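PDB 5XN8: glycerol Dehydrogenase from Unidentified, which probably catalyses the NAD-dependent oxidation of glycerol to dihydroxyacetone and carries a zinc ion at its metal site. Local coordinates for residues I77-L80 with K81-C85; S195-A198 with A199-L202; A255-N258 with G259-L263; A281-L285 with Q286-M290. All blocks are in the same frame, centred on the assembly; numbering follows the deposited sequence.

Interaction 1: I77-L80 with K81-C85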
loop_
_atom_site.group_PDB
_atom_site.type_symbol
_atom_site.label_atom_id
_atom_site.label_comp_id
_atom_site.label_asym_id
_atom_site.label_seq_id
_atom_site.Cartn_x
_atom_site.Cartn_y
_atom_site.Cartn_z
ATOM N N ILE A 77 4.855 57.380 23.597
ATOM C CA ILE A 77 5.872 58.020 22.752
ATOM C C ILE A 77 6.470 59.246 23.435
ATOM O O ILE A 77 7.692 59.394 23.468
ATOM C CB ILE A 77 5.308 58.383 21.350
ATOM C CG1 ILE A 77 5.174 57.104 20.509
ATOM C CG2 ILE A 77 6.217 59.369 20.616
ATOM C CD1 ILE A 77 4.288 57.240 19.291
ATOM N N ALA A 78 5.608 60.108 23.983
ATOM C CA ALA A 78 6.044 61.313 24.697
ATOM C C ALA A 78 6.999 60.997 25.846
ATOM O O ALA A 78 7.975 61.714 26.042
ATOM C CB ALA A 78 4.841 62.098 25.210
ATOM N N ILE A 79 6.730 59.923 26.585
ATOM C CA ILE A 79 7.615 59.484 27.678
ATOM C C ILE A 79 8.898 58.873 27.112
ATOM O O ILE A 79 9.979 59.082 27.658
ATOM C CB ILE A 79 6.940 58.466 28.641
ATOM C CG1 ILE A 79 5.643 59.027 29.240
ATOM C CG2 ILE A 79 7.892 58.108 29.779
ATOM C CD1 ILE A 79 4.780 57.996 29.950
ATOM N N LEU A 80 8.773 58.108 26.027
ATOM C CA LEU A 80 9.939 57.529 25.344
ATOM C C LEU A 80 10.928 58.618 24.926
ATOM O O LEU A 80 12.121 58.499 25.203
ATOM C CB LEU A 80 9.510 56.678 24.139
ATOM C CG LEU A 80 10.618 56.141 23.206
ATOM C CD1 LEU A 80 10.285 54.752 22.689
ATOM C CD2 LEU A 80 10.891 57.078 22.031
ATOM N N LYS A 81 10.414 59.669 24.275
ATOM C CA LYS A 81 11.222 60.831 23.853
ATOM C C LYS A 81 11.979 61.497 25.007
ATOM O O LYS A 81 13.138 61.880 24.860
ATOM C CB LYS A 81 10.341 61.900 23.178
ATOM C CG LYS A 81 9.755 61.534 21.830
ATOM C CD LYS A 81 10.761 61.265 20.727
ATOM C CE LYS A 81 11.505 62.505 20.253
ATOM N NZ LYS A 81 12.239 62.216 18.993
ATOM N N GLN A 82 11.308 61.629 26.136
ATOM C CA GLN A 82 11.873 62.255 27.344
ATOM C C GLN A 82 13.085 61.480 27.873
ATOM O O GLN A 82 14.041 62.094 28.334
ATOM C CB GLN A 82 10.788 62.370 28.465
ATOM C CG GLN A 82 10.212 63.749 28.911
ATOM C CD GLN A 82 8.760 63.977 28.544
ATOM O OE1 GLN A 82 8.390 63.673 27.428
ATOM N NE2 GLN A 82 7.952 64.531 29.456
ATOM N N HIS A 83 13.035 60.148 27.804
ATOM C CA HIS A 83 14.150 59.288 28.224
ATOM C C HIS A 83 15.196 59.000 27.129
ATOM O O HIS A 83 16.309 58.580 27.443
ATOM C CB HIS A 83 13.613 57.973 28.809
ATOM C CG HIS A 83 13.183 58.094 30.237
ATOM N ND1 HIS A 83 14.064 57.889 31.276
ATOM C CD2 HIS A 83 11.988 58.373 30.809
ATOM C CE1 HIS A 83 13.444 58.070 32.425
ATOM N NE2 HIS A 83 12.183 58.367 32.169
ATOM N N GLY A 84 14.832 59.191 25.865
ATOM C CA GLY A 84 15.768 59.022 24.737
ATOM C C GLY A 84 16.156 57.582 24.452
ATOM O O GLY A 84 17.284 57.309 24.035
ATOM N N CYS A 85 15.216 56.660 24.673
ATOM C CA CYS A 85 15.466 55.228 24.537
ATOM C C CYS A 85 15.519 54.834 23.061
ATOM O O CYS A 85 14.728 55.332 22.253
ATOM C CB CYS A 85 14.394 54.416 25.272
ATOM S SG CYS A 85 14.486 54.489 27.083
#
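Lys-81 lays its CG beside Ile-77 O, and His-83 turns the edge of its ring to Ile-79 O, at the C-terminal end of helix 70-83, which forms part of the beta-alpha-beta crossover from strand 58-63 to strand 87-92. The lysine chain is bent at two successive bonds (chi2 -62°, chi3 -70°). Its CG lies 3.4 Å from Ile-77 O, the carbonyl that also accepts from Lys-81 N over 2.9 Å, and it passes alongside the CG2 methyl of Ile-77. In His-83 the ring atom CD2 is 3.8 Å from Ile-79 O, which lies near the ring plane. The CG2 methyl of Ile-79 comes within 4.2 Å of the same CD2, and the ring stacks on His-60. Leu-80 sends CG beside its own carbonyl carbon (chi1 173°), leaving CD2 3.5 Å from Lys-81 N while the side chain packs against Phe-33 and Ile-103. Leu-80 O receives Gly-84 N at 2.9 Å and, weakly, His-83 N; Gly-84 then leaves the helix with a positive phi. Polar cohesion here therefore comes mainly from the backbone, with side chains adding van der Waals contact.

Interaction 2: S195-A198 with A199-L202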
loop_
_atom_site.group_PDB
_atom_site.type_symbol
_atom_site.label_atom_id
_atom_site.label_comp_id
_atom_site.label_asym_id
_atom_site.label_seq_id
_atom_site.Cartn_x
_atom_site.Cartn_y
_atom_site.Cartn_z
ATOM N N SER A 195 1.941 33.740 -3.084
ATOM C CA SER A 195 2.630 32.957 -2.064
ATOM C C SER A 195 3.875 32.276 -2.616
ATOM O O SER A 195 3.871 31.731 -3.723
ATOM C CB SER A 195 1.723 31.899 -1.457
ATOM O OG SER A 195 2.327 31.357 -0.299
ATOM N N THR A 196 4.935 32.318 -1.824
ATOM C CA THR A 196 6.080 31.457 -2.023
ATOM C C THR A 196 5.662 30.049 -1.599
ATOM O O THR A 196 4.686 29.889 -0.875
ATOM C CB THR A 196 7.286 31.912 -1.172
ATOM O OG1 THR A 196 6.911 31.956 0.212
ATOM C CG2 THR A 196 7.785 33.264 -1.613
ATOM N N GLU A 197 6.403 29.039 -2.057
ATOM C CA GLU A 197 6.200 27.678 -1.570
ATOM C C GLU A 197 6.582 27.561 -0.103
ATOM O O GLU A 197 5.933 26.816 0.641
ATOM C CB GLU A 197 6.979 26.655 -2.394
ATOM C CG GLU A 197 6.573 26.563 -3.860
ATOM C CD GLU A 197 5.081 26.307 -4.050
ATOM O OE1 GLU A 197 4.521 25.465 -3.335
ATOM O OE2 GLU A 197 4.477 26.951 -4.930
ATOM N N ALA A 198 7.611 28.306 0.298
ATOM C CA ALA A 198 8.057 28.393 1.698
ATOM C C ALA A 198 6.925 28.676 2.677
ATOM O O ALA A 198 6.713 27.929 3.633
ATOM C CB ALA A 198 9.127 29.473 1.835
ATOM N N ALA A 199 6.209 29.758 2.421
ATOM C CA ALA A 199 5.097 30.215 3.261
ATOM C C ALA A 199 3.945 29.225 3.291
ATOM O O ALA A 199 3.365 28.982 4.359
ATOM C CB ALA A 199 4.606 31.573 2.771
ATOM N N LEU A 200 3.608 28.662 2.133
ATOM C CA LEU A 200 2.554 27.638 2.028
ATOM C C LEU A 200 2.947 26.328 2.701
ATOM O O LEU A 200 2.108 25.662 3.304
ATOM C CB LEU A 200 2.211 27.375 0.560
ATOM C CG LEU A 200 1.098 26.358 0.272
ATOM C CD1 LEU A 200 -0.255 26.928 0.628
ATOM C CD2 LEU A 200 1.114 25.910 -1.173
ATOM N N SER A 201 4.210 25.937 2.566
ATOM C CA SER A 201 4.726 24.738 3.238
ATOM C C SER A 201 4.642 24.869 4.760
ATOM O O SER A 201 4.304 23.910 5.441
ATOM C CB SER A 201 6.172 24.474 2.833
ATOM O OG SER A 201 7.025 25.368 3.512
ATOM N N LEU A 202 4.970 26.051 5.280
ATOM C CA LEU A 202 4.889 26.329 6.725
ATOM C C LEU A 202 3.444 26.407 7.208
ATOM O O LEU A 202 3.138 25.993 8.328
ATOM C CB LEU A 202 5.630 27.621 7.081
ATOM C CG LEU A 202 7.155 27.618 6.987
ATOM C CD1 LEU A 202 7.663 29.043 7.151
ATOM C CD2 LEU A 202 7.827 26.705 7.998
#
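Thr-196 is the N-cap of helix 197-223: its OG1 accepts from Ala-199 N at 3.2 Å with a nearly straight 164° bond. The hydroxyl is turned between the backbone N and the carbonyl carbon of its own residue (chi1 57°), which brings it over the first turn, where it also lies 3.5 Å from the CB of Ala-199. One turn on, Ser-201 has a similar first torsion, and its OG bends back to donate to Ala-198 O over a short 2.6 Å. That oxygen is gripped twice, because Leu-202 N reaches it at 3.0 Å from the same face of the carbonyl plane. Glu-197 and Leu-200 run side by side, the carboxylate OE1 of the former resting 4.1 Å from CD2 of the latter.

Behind the cap, Ser-195 OG donates to Thr-196 O at 2.8 Å, the carbonyl that also takes a weak bond from Leu-200 N. Ser-248 is a second hydrogen-bonding partner of this serine hydroxyl and ties it to the chain just beyond helix 228-247. The second subunit completes the helix start: Arg-232 of that subunit forms a salt bridge with Glu-197 OE2. Its Glu-235 sets a carboxylate against the amide end of the helix, a favourable placement for a negative charge, with OE2 accepting from Ala-198 N and OE1 more weakly from Glu-197 N.

Interaction 3: A255-N258 with G259-L263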
loop_
_atom_site.group_PDB
_atom_site.type_symbol
_atom_site.label_atom_id
_atom_site.label_comp_id
_atom_site.label_asym_id
_atom_site.label_seq_id
_atom_site.Cartn_x
_atom_site.Cartn_y
_atom_site.Cartn_z
ATOM N N ALA A 255 -12.715 36.143 7.698
ATOM C CA ALA A 255 -13.866 36.968 7.317
ATOM C C ALA A 255 -15.112 36.605 8.124
ATOM O O ALA A 255 -15.844 37.498 8.554
ATOM C CB ALA A 255 -14.150 36.849 5.833
ATOM N N ILE A 256 -15.358 35.307 8.324
ATOM C CA ILE A 256 -16.520 34.846 9.107
ATOM C C ILE A 256 -16.344 35.227 10.579
ATOM O O ILE A 256 -17.305 35.673 11.208
ATOM C CB ILE A 256 -16.806 33.318 8.951
ATOM C CG1 ILE A 256 -17.282 33.011 7.525
ATOM C CG2 ILE A 256 -17.828 32.826 9.981
ATOM C CD1 ILE A 256 -17.376 31.539 7.209
ATOM N N HIS A 257 -15.132 35.074 11.117
ATOM C CA HIS A 257 -14.800 35.585 12.454
ATOM C C HIS A 257 -15.203 37.037 12.610
ATOM O O HIS A 257 -15.791 37.406 13.616
ATOM C CB HIS A 257 -13.296 35.430 12.759
ATOM C CG HIS A 257 -12.794 36.348 13.834
ATOM N ND1 HIS A 257 -12.505 37.679 13.609
ATOM C CD2 HIS A 257 -12.546 36.129 15.145
ATOM C CE1 HIS A 257 -12.104 38.238 14.735
ATOM N NE2 HIS A 257 -12.115 37.320 15.682
ATOM N N ASN A 258 -14.872 37.857 11.619
ATOM C CA ASN A 258 -15.235 39.282 11.636
ATOM C C ASN A 258 -16.736 39.486 11.519
ATOM O O ASN A 258 -17.289 40.403 12.135
ATOM C CB ASN A 258 -14.513 40.053 10.519
ATOM C CG ASN A 258 -13.016 40.131 10.729
ATOM O OD1 ASN A 258 -12.498 39.829 11.803
ATOM N ND2 ASN A 258 -12.309 40.547 9.696
ATOM N N GLY A 259 -17.390 38.642 10.725
ATOM C CA GLY A 259 -18.859 38.592 10.667
ATOM C C GLY A 259 -19.532 38.316 11.999
ATOM O O GLY A 259 -20.572 38.884 12.281
ATOM N N PHE A 260 -18.939 37.443 12.811
ATOM C CA PHE A 260 -19.507 37.082 14.132
ATOM C C PHE A 260 -19.370 38.152 15.212
ATOM O O PHE A 260 -20.067 38.079 16.227
ATOM C CB PHE A 260 -18.927 35.756 14.654
ATOM C CG PHE A 260 -19.698 34.546 14.201
ATOM C CD1 PHE A 260 -20.896 34.202 14.815
ATOM C CD2 PHE A 260 -19.224 33.736 13.180
ATOM C CE1 PHE A 260 -21.613 33.092 14.402
ATOM C CE2 PHE A 260 -19.942 32.617 12.765
ATOM C CZ PHE A 260 -21.127 32.297 13.373
ATOM N N THR A 261 -18.495 39.141 15.014
ATOM C CA THR A 261 -18.316 40.202 16.016
ATOM C C THR A 261 -19.521 41.140 16.142
ATOM O O THR A 261 -19.601 41.889 17.114
ATOM C CB THR A 261 -17.036 41.028 15.772
ATOM O OG1 THR A 261 -17.072 41.607 14.462
ATOM C CG2 THR A 261 -15.787 40.150 15.917
ATOM N N ILE A 262 -20.456 41.083 15.187
ATOM C CA ILE A 262 -21.715 41.868 15.253
ATOM C C ILE A 262 -22.704 41.320 16.294
ATOM O O ILE A 262 -23.617 42.033 16.708
ATOM C CB ILE A 262 -22.401 41.973 13.850
ATOM C CG1 ILE A 262 -21.675 43.010 12.949
ATOM C CG2 ILE A 262 -23.890 42.319 13.900
ATOM C CD1 ILE A 262 -20.273 42.614 12.551
ATOM N N LEU A 263 -22.537 40.061 16.697
ATOM C CA LEU A 263 -23.386 39.434 17.712
ATOM C C LEU A 263 -22.719 39.533 19.079
ATOM O O LEU A 263 -21.601 39.046 19.264
ATOM C CB LEU A 263 -23.636 37.968 17.346
ATOM C CG LEU A 263 -24.180 37.726 15.932
ATOM C CD1 LEU A 263 -24.382 36.244 15.705
ATOM C CD2 LEU A 263 -25.487 38.474 15.680
#
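This is a local contact around the C-terminal end of helix 252-260, where Ile-256 meets Phe-260 and Asn-258 meets Thr-261, with Phe-260 and Thr-261 opening the type I beta turn (Phe-260 to Leu-263) that follows. It lies beside the zinc site, which corresponds to the probable catalytic metal site of the iron-containing alcohol dehydrogenase family. Ile-256 and Phe-260 run alongside each other in one direction. The CG2 methyl of Ile-256, turned anti to that residue's backbone N, sits 3.5 Å from CE2 of Phe-260, and CD2 of that ring approaches Ile-256 O at 3.4 Å. Helix 318-329 packs against both side chains.

His-257 is directed toward the metal site. It donates from ND1 to OD1 of Asn-258 at 2.8 Å, with the oxygen only 2° out of the imidazole plane, which restrains rotation of the ring. The ring packs edge-to-face with His-271, a zinc ligand along with Asp-171 and His-254, and its side chain is about 6 Å from the zinc ion at the nearest atoms, so His-257 belongs to the second shell. At the helix end, Thr-261 turns its hydroxyl between its backbone N and carbonyl carbon (chi1 58°), and OG1 donates to Asn-258 O over 2.6 Å.

Interaction 4: A281-L285 with Q286-M290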
loop_
_atom_site.group_PDB
_atom_site.type_symbol
_atom_site.label_atom_id
_atom_site.label_comp_id
_atom_site.label_asym_id
_atom_site.label_seq_id
_atom_site.Cartn_x
_atom_site.Cartn_y
_atom_site.Cartn_z
ATOM N N ALA A 281 -16.784 26.290 8.918
ATOM C CA ALA A 281 -17.656 26.901 7.919
ATOM C C ALA A 281 -16.976 26.978 6.549
ATOM O O ALA A 281 -17.626 26.760 5.534
ATOM C CB ALA A 281 -18.091 28.285 8.378
ATOM N N GLN A 282 -15.682 27.292 6.521
ATOM C CA GLN A 282 -14.922 27.320 5.262
ATOM C C GLN A 282 -14.831 25.944 4.594
ATOM O O GLN A 282 -14.882 25.864 3.371
ATOM C CB GLN A 282 -13.519 27.910 5.457
ATOM C CG GLN A 282 -12.718 28.005 4.153
ATOM C CD GLN A 282 -11.331 28.563 4.331
ATOM O OE1 GLN A 282 -11.125 29.559 5.013
ATOM N NE2 GLN A 282 -10.368 27.933 3.695
ATOM N N LEU A 283 -14.711 24.875 5.383
ATOM C CA LEU A 283 -14.654 23.513 4.832
ATOM C C LEU A 283 -15.931 23.111 4.098
ATOM O O LEU A 283 -15.882 22.494 3.034
ATOM C CB LEU A 283 -14.375 22.487 5.936
ATOM C CG LEU A 283 -13.046 22.541 6.681
ATOM C CD1 LEU A 283 -13.007 21.418 7.705
ATOM C CD2 LEU A 283 -11.862 22.471 5.739
ATOM N N VAL A 284 -17.071 23.453 4.679
ATOM C CA VAL A 284 -18.385 23.246 4.062
ATOM C C VAL A 284 -18.549 24.145 2.838
ATOM O O VAL A 284 -19.193 23.756 1.862
ATOM C CB VAL A 284 -19.516 23.511 5.076
ATOM C CG1 VAL A 284 -20.886 23.497 4.399
ATOM C CG2 VAL A 284 -19.467 22.472 6.198
ATOM N N LEU A 285 -17.964 25.337 2.907
ATOM C CA LEU A 285 -18.000 26.327 1.828
ATOM C C LEU A 285 -17.227 25.882 0.583
ATOM O O LEU A 285 -17.742 25.988 -0.534
ATOM C CB LEU A 285 -17.433 27.657 2.338
ATOM C CG LEU A 285 -17.683 28.934 1.542
ATOM C CD1 LEU A 285 -19.172 29.206 1.442
ATOM C CD2 LEU A 285 -16.958 30.080 2.207
ATOM N N GLN A 286 -16.001 25.400 0.784
ATOM C CA GLN A 286 -15.172 24.858 -0.318
ATOM C C GLN A 286 -15.420 23.368 -0.602
ATOM O O GLN A 286 -14.772 22.783 -1.464
ATOM C CB GLN A 286 -13.679 25.135 -0.067
ATOM C CG GLN A 286 -13.000 24.294 1.014
ATOM C CD GLN A 286 -11.703 24.917 1.524
ATOM O OE1 GLN A 286 -11.529 26.140 1.498
ATOM N NE2 GLN A 286 -10.797 24.083 2.013
ATOM N N ASN A 287 -16.374 22.770 0.112
ATOM C CA ASN A 287 -16.753 21.367 -0.058
ATOM C C ASN A 287 -15.577 20.420 0.092
ATOM O O ASN A 287 -15.278 19.632 -0.796
ATOM C CB ASN A 287 -17.475 21.150 -1.397
ATOM C CG ASN A 287 -18.169 19.816 -1.463
ATOM O OD1 ASN A 287 -18.804 19.400 -0.495
ATOM N ND2 ASN A 287 -18.032 19.126 -2.592
ATOM N N SER A 288 -14.906 20.521 1.235
ATOM C CA SER A 288 -13.843 19.601 1.569
ATOM C C SER A 288 -14.468 18.237 1.825
ATOM O O SER A 288 -15.627 18.164 2.204
ATOM C CB SER A 288 -13.038 20.129 2.753
ATOM O OG SER A 288 -13.557 19.851 4.051
ATOM N N PRO A 289 -13.716 17.144 1.577
ATOM C CA PRO A 289 -14.310 15.812 1.774
ATOM C C PRO A 289 -14.660 15.523 3.234
ATOM O O PRO A 289 -14.184 16.211 4.131
ATOM C CB PRO A 289 -13.235 14.852 1.244
ATOM C CG PRO A 289 -11.974 15.621 1.265
ATOM C CD PRO A 289 -12.309 17.067 1.152
ATOM N N MET A 290 -15.485 14.509 3.458
ATOM C CA MET A 290 -16.034 14.237 4.789
ATOM C C MET A 290 -14.941 13.873 5.795
ATOM O O MET A 290 -14.943 14.402 6.907
ATOM C CB MET A 290 -17.118 13.153 4.737
ATOM C CG MET A 290 -17.942 13.011 6.016
ATOM S SD MET A 290 -18.745 14.538 6.574
ATOM C CE MET A 290 -19.394 14.056 8.171
HETATM O O HOH W 1 -20.306 21.447 1.123
#
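A Schellman motif ends helix 271-285, its six-residue bond running from Ser-288 N to Leu-283 O at 2.8 Å and nearly straight (170°). The inner bond, Asn-287 N to Val-284 O, is weak, and Asn-287 supplies the positive phi that reverses the chain. A water donates to both Val-284 O and Asn-287 OD1, bridging the turn.

Two glutamines brace the last helical turn. Gln-282 is fully extended to its amide, whereas Gln-286 starts with CG between its backbone N and carbonyl carbon (chi1 74°), folding back over Gln-282 O with CG 3.4 Å away. The side chains cross at a slant, amide planes 51° apart, and Gln-282 NE2 donates to Gln-286 OE1 at 3.1 Å. Ser-288 OG presses on CB of Leu-283 at 3.3 Å and is buried with no polar partner in the model.

Gln-282 OE1 accepts from Ala-253 N, linking this turn to helix 252-260, while Phe-177 of helix 162-185 packs on Leu-283 and Gln-286. At the far end of the motif, Lys-216 of the third subunit binds Asn-287 OD1 and Ser-288 O. Helix 345-363 packs on Val-284 and Leu-285.

From the N terminus the four contacts come in series, each within one continuous run of chain, so none encloses a long loop and none nests in or crosses another. Interaction 1 ends a helix of the parallel-sheet region. Interaction 2 starts helix 197-223 at an interface with the second subunit, its centre about 39 Å from that of interaction 1. Interactions 3 and 4 follow at the ends of two successive helices, 252-260 and 271-285, which pack together where Ile-256 CD1 meets Ala-281 CB at 3.5 Å. Interaction 4 faces the third subunit and lies across the chain's centre from interaction 1, about 51 Å away between centres.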